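Local atomic coordinates of enoyl-CoA hydratase/isomerase (Mycobacterium abscessus, PDB entry 3QXZ), a protein that probably acts as an enoyl-CoA hydratase or isomerase of the crotonase family, working on the acyl chain of coenzyme A thioesters. Residues 227-230 against 231-235; 217-221 against 222-226; 205-208 against 209-212; 250-254 against 255-259. All coordinates share one frame; numbering follows the deposited sequence.

Interaction 1. Residues 227-230 against 231-235; sequences AEVA and ARETA
The carbonyl oxygens of A227, E228, V229 and A230 accept the amide N-H groups of A231, R232, E233 and T234, so this stretch forms regular alpha-helical turns within helix 226-241. The bond from E233 N to V229 O measures 2.9 Å.

The added polar contacts gather at A230 O. T234 N reaches it at 3.1 Å, and a water donates to it at 3.0 Å. The same water gives its other proton to E233 OE1 at 2.8 Å, bridging backbone and carboxylate. T234 OG1 lies 3.4 Å from A230 O, a weak bond; its stronger partner is A87 N of the second subunit.

Carbon contacts are modest. With CG of E233 beside its own backbone N (chi1 -76°), that methylene rests 3.5 Å from V229 O while the extended chain carries the carboxylate onward. CB of A231 sits 3.6 Å from A227 O. R232 leaves the contact beyond CB and ends in a salt bridge to D218.

E233 is buried, and its carboxylate is met by the water, by L145 N and by H147 ND1, the last two of the second subunit. That supply of donors is consistent with a charged glutamate, and it ties the helix across the subunit interface.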
# COMPACT_ATOMS: atom_id res chain seq x y z
N ALA A 227 15.63 8.11 -6.42
CA ALA A 227 16.60 9.18 -6.66
C ALA A 227 15.91 10.40 -7.26
O ALA A 227 16.26 11.53 -6.91
CB ALA A 227 17.70 8.69 -7.59
N GLU A 228 14.97 10.20 -8.17
CA GLU A 228 14.23 11.33 -8.78
C GLU A 228 13.36 12.06 -7.76
O GLU A 228 13.30 13.31 -7.74
CB GLU A 228 13.39 10.84 -9.94
CG GLU A 228 14.23 10.41 -11.13
CD GLU A 228 13.44 9.64 -12.17
OE1 GLU A 228 12.31 9.21 -11.93
OE2 GLU A 228 13.99 9.47 -13.28
N VAL A 229 12.67 11.33 -6.89
CA VAL A 229 11.88 11.97 -5.83
C VAL A 229 12.81 12.74 -4.88
O VAL A 229 12.49 13.88 -4.48
CB VAL A 229 11.03 10.95 -5.04
CG1 VAL A 229 10.25 11.67 -3.92
CG2 VAL A 229 10.02 10.26 -5.97
N ALA A 230 13.95 12.15 -4.51
CA ALA A 230 14.87 12.83 -3.58
C ALA A 230 15.37 14.14 -4.19
O ALA A 230 15.45 15.17 -3.50
CB ALA A 230 16.04 11.92 -3.24
N ALA A 231 15.69 14.11 -5.48
CA ALA A 231 16.13 15.34 -6.17
C ALA A 231 15.01 16.38 -6.20
O ALA A 231 15.28 17.57 -6.00
CB ALA A 231 16.63 15.03 -7.57
N ARG A 232 13.77 15.98 -6.43
CA ARG A 232 12.69 16.97 -6.44
C ARG A 232 12.41 17.54 -5.07
O ARG A 232 12.07 18.71 -4.97
CB ARG A 232 11.40 16.49 -7.14
CG ARG A 232 10.59 17.75 -7.45
CD ARG A 232 9.10 17.77 -7.49
NE ARG A 232 8.67 17.07 -8.67
CZ ARG A 232 7.41 17.00 -9.16
NH1 ARG A 232 7.23 16.24 -10.20
NH2 ARG A 232 6.35 17.62 -8.63
N GLU A 233 12.55 16.75 -4.01
CA GLU A 233 12.41 17.30 -2.67
C GLU A 233 13.46 18.38 -2.47
O GLU A 233 13.16 19.46 -1.92
CB GLU A 233 12.62 16.22 -1.61
CG GLU A 233 11.44 15.27 -1.45
CD GLU A 233 11.68 14.21 -0.39
OE1 GLU A 233 12.84 14.01 0.03
OE2 GLU A 233 10.69 13.55 -0.00
N THR A 234 14.71 18.14 -2.89
CA THR A 234 15.74 19.19 -2.78
C THR A 234 15.36 20.45 -3.56
O THR A 234 15.46 21.57 -3.02
CB THR A 234 17.09 18.64 -3.18
OG1 THR A 234 17.44 17.63 -2.22
CG2 THR A 234 18.17 19.71 -3.18
N ALA A 235 14.91 20.28 -4.80
CA ALA A 235 14.57 21.43 -5.65
C ALA A 235 13.36 22.17 -5.07
O ALA A 235 13.35 23.41 -5.02
CB ALA A 235 14.28 20.95 -7.10
O HOH W 1 15.47 14.60 -0.60

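Interaction 2. Residues 217-221 against 222-226; sequences WDAQM and TGMSA
T222 N closes the last turn of helix 206-222 onto D218 O, and M224 N then folds back to A219 O at 3.1 Å, in the carbonyl plane on a lone pair, after G223 has swung to positive phi (68°). D218 O takes a second bond from T222 OG1 at 2.8 Å; hydroxyl and amide come to it from opposite faces of the carbonyl plane. A chi1 of 63° tucks OG1 between the backbone N and carbonyl carbon of T222, turned back to the preceding turn.

M224 lays its chain along A219: SD is 3.6 Å from A219 CA and 3.9 Å from A219 CB. V229 of the next helix packs on both. On the polar side a water donates to A219 O and, at 2.7 Å, to M224 O, spanning the bend. D218 OD1 makes a salt bridge to R214.

S225 starts the next helix as its N-cap: S225 OG caps the backbone N of E228, and E228 OE1 returns a bond to S225 N. A glycine-ended helix followed within two residues by a capping box makes a tight turn between two roughly antiparallel helices, a helical hairpin.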
# COMPACT_ATOMS: atom_id res chain seq x y z
N TRP A 217 1.83 12.97 -5.79
CA TRP A 217 1.04 12.40 -6.87
C TRP A 217 1.82 12.28 -8.18
O TRP A 217 1.66 11.26 -8.87
CB TRP A 217 -0.26 13.15 -7.05
CG TRP A 217 -1.27 12.87 -5.99
CD1 TRP A 217 -1.75 13.73 -5.03
CD2 TRP A 217 -1.94 11.62 -5.79
NE1 TRP A 217 -2.68 13.08 -4.24
CE2 TRP A 217 -2.82 11.79 -4.69
CE3 TRP A 217 -1.89 10.37 -6.44
CZ2 TRP A 217 -3.65 10.77 -4.24
CZ3 TRP A 217 -2.72 9.35 -5.99
CH2 TRP A 217 -3.57 9.55 -4.88
N ASP A 218 2.63 13.27 -8.56
CA ASP A 218 3.43 13.11 -9.79
C ASP A 218 4.29 11.88 -9.72
O ASP A 218 4.44 11.16 -10.71
CB ASP A 218 4.36 14.30 -10.07
CG ASP A 218 3.64 15.56 -10.57
OD1 ASP A 218 2.44 15.52 -10.94
OD2 ASP A 218 4.31 16.59 -10.58
N ALA A 219 4.86 11.61 -8.54
CA ALA A 219 5.72 10.45 -8.38
C ALA A 219 4.94 9.15 -8.63
O ALA A 219 5.44 8.24 -9.29
CB ALA A 219 6.42 10.47 -7.00
N GLN A 220 3.70 9.10 -8.13
CA GLN A 220 2.83 7.94 -8.39
C GLN A 220 2.42 7.86 -9.85
O GLN A 220 2.48 6.78 -10.45
CB GLN A 220 1.57 8.00 -7.50
CG GLN A 220 1.82 7.92 -6.02
CD GLN A 220 2.35 6.59 -5.61
OE1 GLN A 220 1.90 5.55 -6.11
NE2 GLN A 220 3.28 6.58 -4.66
N MET A 221 2.01 8.98 -10.43
CA MET A 221 1.49 9.00 -11.80
C MET A 221 2.51 8.59 -12.85
O MET A 221 2.17 7.94 -13.85
CB MET A 221 0.99 10.40 -12.16
CG MET A 221 -0.29 10.79 -11.39
SD MET A 221 -0.57 12.58 -11.41
CE MET A 221 -0.92 12.82 -13.14
N THR A 222 3.77 8.95 -12.63
CA THR A 222 4.82 8.77 -13.62
C THR A 222 5.83 7.70 -13.21
O THR A 222 6.77 7.44 -13.97
CB THR A 222 5.60 10.08 -13.89
OG1 THR A 222 6.27 10.51 -12.70
CG2 THR A 222 4.68 11.19 -14.40
N GLY A 223 5.68 7.10 -12.03
CA GLY A 223 6.63 6.04 -11.60
C GLY A 223 8.03 6.58 -11.33
O GLY A 223 9.01 5.98 -11.73
N MET A 224 8.15 7.73 -10.67
CA MET A 224 9.48 8.30 -10.40
C MET A 224 10.31 7.36 -9.53
O MET A 224 9.78 6.71 -8.61
CB MET A 224 9.35 9.66 -9.68
CG MET A 224 8.91 10.78 -10.58
SD MET A 224 8.53 12.32 -9.73
CE MET A 224 10.12 12.82 -9.19
N SER A 225 11.61 7.28 -9.81
CA SER A 225 12.53 6.51 -8.95
C SER A 225 12.74 7.24 -7.62
O SER A 225 12.48 8.45 -7.48
CB SER A 225 13.86 6.33 -9.64
OG SER A 225 14.51 7.59 -9.69
N ALA A 226 13.27 6.52 -6.65
CA ALA A 226 13.64 7.16 -5.37
C ALA A 226 14.62 8.31 -5.57
O ALA A 226 14.44 9.37 -4.99
CB ALA A 226 14.19 6.11 -4.37
O HOH W 2 7.33 6.72 -7.37

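Interaction 3. Residues 205-208 against 209-212; sequences APES and AALT. With EDO (1,2-ethanediol), chain H.
T212 and S208 meet at S208 O, which takes two bonds: T212 OG1 at 2.8 Å and T212 N at 3.0 Å, arriving from opposite faces of the carbonyl plane. The hydroxyl stands beside the backbone N of its own residue (chi1 -62°), which turns it back over the preceding turn. One residue earlier, L211 N bonds to E207 O, and the two side chains cross at a slant. CG of L211 lies 3.4 Å from E207 O, while E207 OE2 rests 3.8 Å from L211 CD2. The glutamate gets there by a bend at chi2 (67°), which brings the carboxylate over to the leucine's CD2 and CG.

These are the first two turns of helix 206-222. A205 holds the N-cap position, and A209 N bonds to A205 O at 3.0 Å. P206 follows as the first helical residue, a place where proline fits well because the N-H it lacks would have no carbonyl of a preceding helical turn to bind.

P206 O accepts from A210 N and also from O1 of an ethanediol, at 3.0 Å. That molecule, probably from the crystallisation liquor, has CB of A209 3.5 Å from the same O1, and R53 holds it as well.

Further out, R239 of helix 226-241 makes a salt bridge to E207 OE2, and L240 packs on E207, S208 and L211. S208 OG bonds to V140 O of the second subunit, whose G139 and P142 pack against A205, S208 and T212.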
# COMPACT_ATOMS: atom_id res chain seq x y z
N ALA A 205 1.23 26.34 4.79
CA ALA A 205 1.64 27.34 3.80
C ALA A 205 1.12 26.95 2.40
O ALA A 205 1.14 25.77 2.05
CB ALA A 205 3.15 27.50 3.77
N PRO A 206 0.66 27.93 1.60
CA PRO A 206 0.07 27.58 0.28
C PRO A 206 1.02 26.84 -0.64
O PRO A 206 0.65 25.81 -1.23
CB PRO A 206 -0.35 28.93 -0.32
CG PRO A 206 0.12 29.98 0.64
CD PRO A 206 0.54 29.36 1.93
N GLU A 207 2.26 27.32 -0.78
CA GLU A 207 3.20 26.67 -1.68
C GLU A 207 3.67 25.33 -1.11
O GLU A 207 3.95 24.39 -1.86
CB GLU A 207 4.38 27.60 -2.03
CG GLU A 207 5.18 27.13 -3.24
CD GLU A 207 4.44 27.17 -4.58
OE1 GLU A 207 3.32 27.73 -4.68
OE2 GLU A 207 5.01 26.64 -5.54
N SER A 208 3.79 25.23 0.21
CA SER A 208 4.13 23.96 0.86
C SER A 208 3.09 22.88 0.49
O SER A 208 3.46 21.75 0.09
CB SER A 208 4.16 24.14 2.38
OG SER A 208 5.24 24.96 2.76
N ALA A 209 1.81 23.21 0.63
CA ALA A 209 0.76 22.24 0.28
C ALA A 209 0.82 21.88 -1.20
O ALA A 209 0.71 20.70 -1.54
CB ALA A 209 -0.60 22.78 0.63
N ALA A 210 0.99 22.87 -2.07
CA ALA A 210 0.97 22.62 -3.52
C ALA A 210 2.14 21.72 -3.93
O ALA A 210 1.94 20.76 -4.70
CB ALA A 210 1.03 23.94 -4.28
N LEU A 211 3.35 22.02 -3.47
CA LEU A 211 4.51 21.23 -3.88
C LEU A 211 4.47 19.84 -3.29
O LEU A 211 4.85 18.87 -3.98
CB LEU A 211 5.81 21.92 -3.50
CG LEU A 211 6.11 23.22 -4.27
CD1 LEU A 211 7.41 23.84 -3.75
CD2 LEU A 211 6.15 23.06 -5.79
N THR A 212 4.01 19.72 -2.04
CA THR A 212 3.90 18.40 -1.41
C THR A 212 2.86 17.53 -2.13
O THR A 212 3.14 16.36 -2.45
CB THR A 212 3.54 18.58 0.07
OG1 THR A 212 4.59 19.31 0.73
CG2 THR A 212 3.40 17.22 0.80
C1 EDO H . -2.43 25.31 -3.21
O1 EDO H . -1.96 24.62 -2.04
C2 EDO H . -3.70 26.03 -2.80
O2 EDO H . -3.40 27.14 -1.92

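Interaction 4. Residues 250-254 against 255-259; sequences PRAFI and DGRPP
D255 N to R251 O, at 2.9 Å, is the shortest polar bond between 250-254 and 255-259, and it belongs to the last turn of helix 245-255. The ending is a Schellman motif. G256 takes positive phi (68°) and its N bonds to F253 O at 3.2 Å from above the carbonyl plane, while R257 N bonds to A252 O at 3.0 Å along an almost straight N-H (175°).

R257 then folds back over the helix it has just left. Its CG sits between the backbone N and carbonyl carbon (chi1 65°), and the chain runs extended to NE, setting the guanidinium flat over A252, whose CA lies 3.7 Å above the plane, over its centre. In that plane NE makes a salt bridge to D255 OD2 at 2.9 Å, on the carboxylate's anti lone pair. R251 approaches at the edge, its CG 3.3 Å from R257 NH2. The guanidiniums of the two arginines are nearly coplanar, and both bridge to E248, one to each of its oxygens. D255 and E248 between them thus fix the rotation of the R257 group and probably offset the charge of the two arginines.

The methyl of A252 also meets the prolines that follow, its CB 3.6 Å from P259 CA.

Helix 245-255, the chain's last, follows helix 226-241, and the contact's centre lies about 31 Å from the centre of the chain. Here it meets another chain: F253 stands edge-to-face with F138 of the second subunit, whose I70 and A73 pack on F253 and P250.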
# COMPACT_ATOMS: atom_id res chain seq x y z
N PRO A 250 7.99 29.41 11.28
CA PRO A 250 8.64 29.39 12.60
C PRO A 250 8.45 30.69 13.39
O PRO A 250 8.21 30.62 14.60
CB PRO A 250 10.12 29.15 12.28
CG PRO A 250 10.08 28.43 10.90
CD PRO A 250 8.96 29.15 10.19
N ARG A 251 8.54 31.83 12.72
CA ARG A 251 8.39 33.11 13.45
C ARG A 251 7.01 33.22 14.11
O ARG A 251 6.91 33.61 15.28
CB ARG A 251 8.60 34.29 12.52
CG ARG A 251 8.41 35.65 13.18
CD ARG A 251 8.61 36.76 12.17
NE ARG A 251 9.78 36.47 11.36
CZ ARG A 251 9.74 36.19 10.07
NH1 ARG A 251 10.86 35.91 9.43
NH2 ARG A 251 8.58 36.22 9.40
N ALA A 252 5.96 32.87 13.38
CA ALA A 252 4.61 32.94 13.93
C ALA A 252 4.43 31.96 15.07
O ALA A 252 3.86 32.30 16.11
CB ALA A 252 3.57 32.74 12.83
N PHE A 253 4.99 30.76 14.91
CA PHE A 253 4.93 29.74 15.96
C PHE A 253 5.60 30.22 17.27
O PHE A 253 5.00 30.11 18.34
CB PHE A 253 5.58 28.45 15.44
CG PHE A 253 5.60 27.32 16.43
CD1 PHE A 253 4.52 26.44 16.51
CD2 PHE A 253 6.69 27.14 17.27
CE1 PHE A 253 4.54 25.38 17.43
CE2 PHE A 253 6.72 26.08 18.18
CZ PHE A 253 5.64 25.20 18.25
N ILE A 254 6.80 30.76 17.14
CA ILE A 254 7.56 31.32 18.28
C ILE A 254 6.83 32.52 18.93
O ILE A 254 6.86 32.67 20.16
CB ILE A 254 9.00 31.67 17.86
CG1 ILE A 254 9.79 30.39 17.49
CG2 ILE A 254 9.74 32.47 18.93
CD1 ILE A 254 9.92 29.40 18.62
N ASP A 255 6.17 33.33 18.10
CA ASP A 255 5.43 34.51 18.59
C ASP A 255 4.09 34.14 19.20
O ASP A 255 3.47 34.98 19.86
CB ASP A 255 5.16 35.50 17.45
CG ASP A 255 6.37 36.35 17.10
OD1 ASP A 255 7.40 36.31 17.82
OD2 ASP A 255 6.28 37.06 16.08
N GLY A 256 3.63 32.91 18.99
CA GLY A 256 2.30 32.47 19.41
C GLY A 256 1.14 33.13 18.67
O GLY A 256 0.11 33.47 19.29
N ARG A 257 1.28 33.30 17.36
CA ARG A 257 0.28 34.01 16.54
C ARG A 257 0.03 33.22 15.25
O ARG A 257 0.87 32.40 14.86
CB ARG A 257 0.77 35.42 16.23
CG ARG A 257 2.03 35.47 15.36
CD ARG A 257 2.56 36.88 15.12
NE ARG A 257 3.87 36.81 14.47
CZ ARG A 257 4.04 36.60 13.17
NH1 ARG A 257 3.00 36.46 12.37
NH2 ARG A 257 5.27 36.52 12.67
N PRO A 258 -1.12 33.45 14.58
CA PRO A 258 -1.35 32.76 13.30
C PRO A 258 -0.34 33.21 12.25
O PRO A 258 0.04 34.37 12.22
CB PRO A 258 -2.77 33.21 12.90
CG PRO A 258 -3.42 33.63 14.20
CD PRO A 258 -2.29 34.29 14.95
N PRO A 259 0.09 32.28 11.38
CA PRO A 259 1.02 32.68 10.33
C PRO A 259 0.34 33.57 9.29
O PRO A 259 -0.85 33.40 9.02
CB PRO A 259 1.47 31.34 9.73
CG PRO A 259 0.33 30.39 10.01
CD PRO A 259 -0.23 30.83 11.35

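Interactions 1, 2 and 3 belong to one pair of helices: interaction 3 opens helix 206-222, interaction 2 ends it and turns the chain, and interaction 1 carries on in helix 226-241. Interactions 1 and 2 touch directly, by a salt bridge and by packing between the two helices. Interaction 4 touches none of them; its nearest neighbour is interaction 3, centres about 18 Å apart. None is a fully buried core: 1 and 3 are partly buried and rest largely on backbone helix bonds, whereas 2 and 4 are surface helix ends turned by glycines. Methionine packing fills out the first of these ends, an arginine-carboxylate network the second. All four touch the second subunit.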